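Local coordinates for protein endonuclease IV (Thermus thermophilus, PDB 3AAM) that cleaves the phosphodiester backbone of DNA at apurinic or apyrimidinic sites during base excision repair, leaving a 3'-hydroxyl group and a 5'-terminal sugar phosphate, at residues P201-G213 with H219-L231. Numbering follows the deposited sequence.
Sequences PVVHLNDSVGGLG and HAHLLQGKIGEGL. With MN (manganese (II) ion), chain B.
D207 and A220 face each other as an antiparallel hydrogen-bonded pair, their CA atoms 4.7 Å apart. D207 N donates to A220 O, and A220 N returns a bond to D207 O from well above the carbonyl plane. One residue on, S208 and H219 form the non-hydrogen-bonded pair. The chain after A220 curls through a type II turn, H221 to Q224, then comes back to give K226 N to S208 O in a nearly straight bond (2.8 Å, 163°), and wraps the carboxylate of D207. That group is carried into the loop by CG standing anti to the backbone N (chi1 -161°). D207 OD1 receives I227 N on its syn lone pair at 2.8 Å and, on the anti side, the amide of S208. D207 OD2 accepts hydrogen bonds from G228 N at 3.1 Å, weakly from G225 N, and from a water that also accepts from L223 N and donates to G228 O. With an alanine in place of D207, the amides of I227 and G228 would probably be left without their acceptor, and the loop is likely to be less firmly held. G225 CA lies 3.2 Å from D207 CG, its backbone directly against the carboxylate. The first turn of helix 230-235 brings L231 CD1 against D207 CA, while L231 CD2 meets L205 CD1 at 3.9 Å. On the metal side the N206 amide lies stacked over one face of the H219 imidazole, planes 17° apart. H219 ND1 is hydrogen-bonded to E248 O, and H219 NE2 binds manganese at 2.3 Å, alongside H172 and D217. The hairpin that barrel strand 202-208 makes with the short strand 219-220 thus places H219 at the metal site of the endonuclease IV TIM barrel.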
loop_
_atom_site.group_PDB
_atom_site.type_symbol
_atom_site.label_atom_id
_atom_site.label_comp_id
_atom_site.label_asym_id
_atom_site.label_seq_id
_atom_site.Cartn_x
_atom_site.Cartn_y
_atom_site.Cartn_z
ATOM N N PRO A 201 -3.533 6.530 6.259
ATOM C CA PRO A 201 -2.773 5.757 7.245
ATOM C C PRO A 201 -1.489 5.092 6.774
ATOM O O PRO A 201 -0.598 4.813 7.579
ATOM C CB PRO A 201 -3.798 4.740 7.733
ATOM C CG PRO A 201 -4.603 4.473 6.501
ATOM C CD PRO A 201 -4.810 5.865 5.939
ATOM N N VAL A 202 -1.393 4.839 5.476
ATOM C CA VAL A 202 -0.227 4.175 4.921
ATOM C C VAL A 202 0.326 4.915 3.718
ATOM O O VAL A 202 -0.423 5.420 2.881
ATOM C CB VAL A 202 -0.568 2.728 4.486
ATOM C CG1 VAL A 202 0.668 2.049 3.922
ATOM C CG2 VAL A 202 -1.127 1.943 5.665
ATOM N N VAL A 203 1.650 4.971 3.644
ATOM C CA VAL A 203 2.329 5.620 2.538
ATOM C C VAL A 203 3.256 4.620 1.856
ATOM O O VAL A 203 4.043 3.945 2.525
ATOM C CB VAL A 203 3.204 6.809 3.021
ATOM C CG1 VAL A 203 3.998 7.377 1.842
ATOM C CG2 VAL A 203 2.336 7.890 3.657
ATOM N N HIS A 204 3.133 4.487 0.539
ATOM C CA HIS A 204 4.048 3.626 -0.208
ATOM C C HIS A 204 5.114 4.632 -0.634
ATOM O O HIS A 204 4.944 5.365 -1.614
ATOM C CB HIS A 204 3.370 3.001 -1.434
ATOM C CG HIS A 204 2.489 1.833 -1.114
ATOM N ND1 HIS A 204 2.668 1.040 0.001
ATOM C CD2 HIS A 204 1.446 1.295 -1.792
ATOM C CE1 HIS A 204 1.773 0.067 -0.005
ATOM N NE2 HIS A 204 1.020 0.199 -1.083
ATOM N N LEU A 205 6.196 4.679 0.141
ATOM C CA LEU A 205 7.290 5.619 -0.063
ATOM C C LEU A 205 8.280 5.159 -1.124
ATOM O O LEU A 205 9.465 4.970 -0.855
ATOM C CB LEU A 205 8.011 5.852 1.270
ATOM C CG LEU A 205 8.855 7.123 1.401
ATOM C CD1 LEU A 205 7.944 8.349 1.450
ATOM C CD2 LEU A 205 9.694 7.043 2.664
ATOM N N ASN A 206 7.771 4.986 -2.334
ATOM C CA ASN A 206 8.575 4.552 -3.467
ATOM C C ASN A 206 9.253 5.715 -4.180
ATOM O O ASN A 206 8.642 6.765 -4.371
ATOM C CB ASN A 206 7.681 3.832 -4.483
ATOM C CG ASN A 206 7.081 2.560 -3.931
ATOM O OD1 ASN A 206 5.879 2.313 -4.061
ATOM N ND2 ASN A 206 7.915 1.741 -3.319
ATOM N N ASP A 207 10.515 5.545 -4.564
ATOM C CA ASP A 207 11.156 6.600 -5.327
ATOM C C ASP A 207 10.724 6.263 -6.753
ATOM O O ASP A 207 10.108 5.220 -6.983
ATOM C CB ASP A 207 12.679 6.583 -5.200
ATOM C CG ASP A 207 13.305 7.918 -5.592
ATOM O OD1 ASP A 207 12.732 8.611 -6.466
ATOM O OD2 ASP A 207 14.370 8.276 -5.041
ATOM N N SER A 208 11.051 7.122 -7.706
ATOM C CA SER A 208 10.615 6.927 -9.081
ATOM C C SER A 208 11.708 6.945 -10.140
ATOM O O SER A 208 12.603 7.785 -10.105
ATOM C CB SER A 208 9.576 8.008 -9.406
ATOM O OG SER A 208 9.214 8.031 -10.774
ATOM N N VAL A 209 11.620 6.009 -11.081
ATOM C CA VAL A 209 12.570 5.948 -12.184
ATOM C C VAL A 209 12.095 6.982 -13.203
ATOM O O VAL A 209 12.902 7.664 -13.838
ATOM C CB VAL A 209 12.587 4.546 -12.846
ATOM C CG1 VAL A 209 13.407 4.582 -14.135
ATOM C CG2 VAL A 209 13.175 3.527 -11.889
ATOM N N GLY A 210 10.777 7.098 -13.341
ATOM C CA GLY A 210 10.203 8.050 -14.274
ATOM C C GLY A 210 10.256 9.479 -13.770
ATOM O O GLY A 210 10.327 9.724 -12.564
ATOM N N GLY A 211 10.216 10.428 -14.698
ATOM C CA GLY A 211 10.268 11.829 -14.329
ATOM C C GLY A 211 8.920 12.429 -13.977
ATOM O O GLY A 211 7.883 11.776 -14.100
ATOM N N LEU A 212 8.944 13.688 -13.550
ATOM C CA LEU A 212 7.739 14.407 -13.161
ATOM C C LEU A 212 6.688 14.419 -14.271
ATOM O O LEU A 212 6.951 14.877 -15.383
ATOM C CB LEU A 212 8.099 15.845 -12.772
ATOM C CG LEU A 212 6.947 16.756 -12.338
ATOM C CD1 LEU A 212 6.279 16.187 -11.098
ATOM C CD2 LEU A 212 7.478 18.159 -12.064
ATOM N N GLY A 213 5.501 13.910 -13.957
ATOM C CA GLY A 213 4.412 13.869 -14.919
ATOM C C GLY A 213 4.629 12.964 -16.120
ATOM O O GLY A 213 3.924 13.085 -17.121
ATOM N N HIS A 219 9.032 1.900 -9.708
ATOM C CA HIS A 219 9.600 2.161 -8.385
ATOM C C HIS A 219 11.121 2.064 -8.365
ATOM O O HIS A 219 11.717 1.311 -9.131
ATOM C CB HIS A 219 9.066 1.171 -7.347
ATOM C CG HIS A 219 7.574 1.063 -7.299
ATOM N ND1 HIS A 219 6.930 0.148 -6.493
ATOM C CD2 HIS A 219 6.600 1.727 -7.964
ATOM C CE1 HIS A 219 5.625 0.251 -6.666
ATOM N NE2 HIS A 219 5.399 1.201 -7.555
ATOM N N ALA A 220 11.729 2.835 -7.469
ATOM C CA ALA A 220 13.171 2.834 -7.283
ATOM C C ALA A 220 13.454 2.854 -5.784
ATOM O O ALA A 220 12.656 3.381 -5.004
ATOM C CB ALA A 220 13.796 4.057 -7.944
ATOM N N HIS A 221 14.580 2.264 -5.391
ATOM C CA HIS A 221 14.990 2.224 -3.989
ATOM C C HIS A 221 15.187 3.647 -3.475
ATOM O O HIS A 221 15.293 4.594 -4.259
ATOM C CB HIS A 221 16.315 1.468 -3.835
ATOM C CG HIS A 221 16.259 0.036 -4.264
ATOM N ND1 HIS A 221 15.392 -0.878 -3.706
ATOM C CD2 HIS A 221 16.980 -0.646 -5.185
ATOM C CE1 HIS A 221 15.581 -2.061 -4.262
ATOM N NE2 HIS A 221 16.540 -1.947 -5.165
ATOM N N LEU A 222 15.244 3.798 -2.156
ATOM C CA LEU A 222 15.450 5.113 -1.567
ATOM C C LEU A 222 16.767 5.699 -2.071
ATOM O O LEU A 222 17.777 4.999 -2.162
ATOM C CB LEU A 222 15.460 5.008 -0.041
ATOM C CG LEU A 222 14.180 4.411 0.551
ATOM C CD1 LEU A 222 14.326 4.297 2.058
ATOM C CD2 LEU A 222 12.979 5.273 0.188
ATOM N N LEU A 223 16.731 6.983 -2.414
ATOM C CA LEU A 223 17.884 7.722 -2.934
ATOM C C LEU A 223 18.359 7.269 -4.313
ATOM O O LEU A 223 19.341 7.799 -4.829
ATOM C CB LEU A 223 19.062 7.663 -1.951
ATOM C CG LEU A 223 18.857 8.323 -0.581
ATOM C CD1 LEU A 223 20.187 8.360 0.172
ATOM C CD2 LEU A 223 18.320 9.733 -0.758
ATOM N N GLN A 224 17.664 6.311 -4.922
ATOM C CA GLN A 224 18.069 5.819 -6.236
ATOM C C GLN A 224 17.168 6.262 -7.387
ATOM O O GLN A 224 17.365 5.852 -8.534
ATOM C CB GLN A 224 18.165 4.292 -6.218
ATOM C CG GLN A 224 19.296 3.764 -5.350
ATOM C CD GLN A 224 19.455 2.263 -5.453
ATOM O OE1 GLN A 224 19.031 1.652 -6.435
ATOM N NE2 GLN A 224 20.088 1.661 -4.451
ATOM N N GLY A 225 16.192 7.108 -7.078
ATOM C CA GLY A 225 15.278 7.591 -8.097
ATOM C C GLY A 225 15.354 9.088 -8.323
ATOM O O GLY A 225 16.301 9.744 -7.894
ATOM N N LYS A 226 14.338 9.633 -8.984
ATOM C CA LYS A 226 14.295 11.057 -9.296
ATOM C C LYS A 226 13.753 11.936 -8.174
ATOM O O LYS A 226 13.868 13.160 -8.237
ATOM C CB LYS A 226 13.469 11.284 -10.566
ATOM C CG LYS A 226 13.948 10.477 -11.765
ATOM C CD LYS A 226 15.408 10.752 -12.076
ATOM C CE LYS A 226 15.901 9.893 -13.237
ATOM N NZ LYS A 226 17.376 10.011 -13.424
ATOM N N ILE A 227 13.159 11.328 -7.153
ATOM C CA ILE A 227 12.629 12.112 -6.046
ATOM C C ILE A 227 13.729 12.355 -5.019
ATOM O O ILE A 227 13.814 13.433 -4.431
ATOM C CB ILE A 227 11.431 11.403 -5.384
ATOM C CG1 ILE A 227 10.357 11.138 -6.443
ATOM C CG2 ILE A 227 10.865 12.282 -4.263
ATOM C CD1 ILE A 227 9.181 10.307 -5.957
ATOM N N GLY A 228 14.572 11.347 -4.814
ATOM C CA GLY A 228 15.681 11.475 -3.882
ATOM C C GLY A 228 15.319 11.886 -2.468
ATOM O O GLY A 228 14.435 11.300 -1.844
ATOM N N GLU A 229 16.008 12.903 -1.956
ATOM C CA GLU A 229 15.763 13.374 -0.601
ATOM C C GLU A 229 14.365 13.941 -0.405
ATOM O O GLU A 229 13.962 14.239 0.720
ATOM C CB GLU A 229 16.826 14.402 -0.200
ATOM C CG GLU A 229 18.234 13.821 -0.128
ATOM C CD GLU A 229 18.417 12.821 1.005
ATOM O OE1 GLU A 229 17.411 12.381 1.598
ATOM O OE2 GLU A 229 19.578 12.463 1.297
ATOM N N GLY A 230 13.621 14.090 -1.497
ATOM C CA GLY A 230 12.264 14.586 -1.378
ATOM C C GLY A 230 11.469 13.621 -0.513
ATOM O O GLY A 230 10.572 14.024 0.230
ATOM N N LEU A 231 11.802 12.336 -0.608
ATOM C CA LEU A 231 11.116 11.321 0.184
ATOM C C LEU A 231 11.445 11.458 1.662
ATOM O O LEU A 231 10.657 11.061 2.519
ATOM C CB LEU A 231 11.481 9.912 -0.298
ATOM C CG LEU A 231 10.993 9.540 -1.698
ATOM C CD1 LEU A 231 11.305 8.079 -1.960
ATOM C CD2 LEU A 231 9.490 9.789 -1.812
HETATM MN MN MN B . 3.442 1.316 -8.740
HETATM O O HOH W 1 14.627 8.615 -2.401
HETATM O O HOH W 2 4.263 -0.747 -9.913
#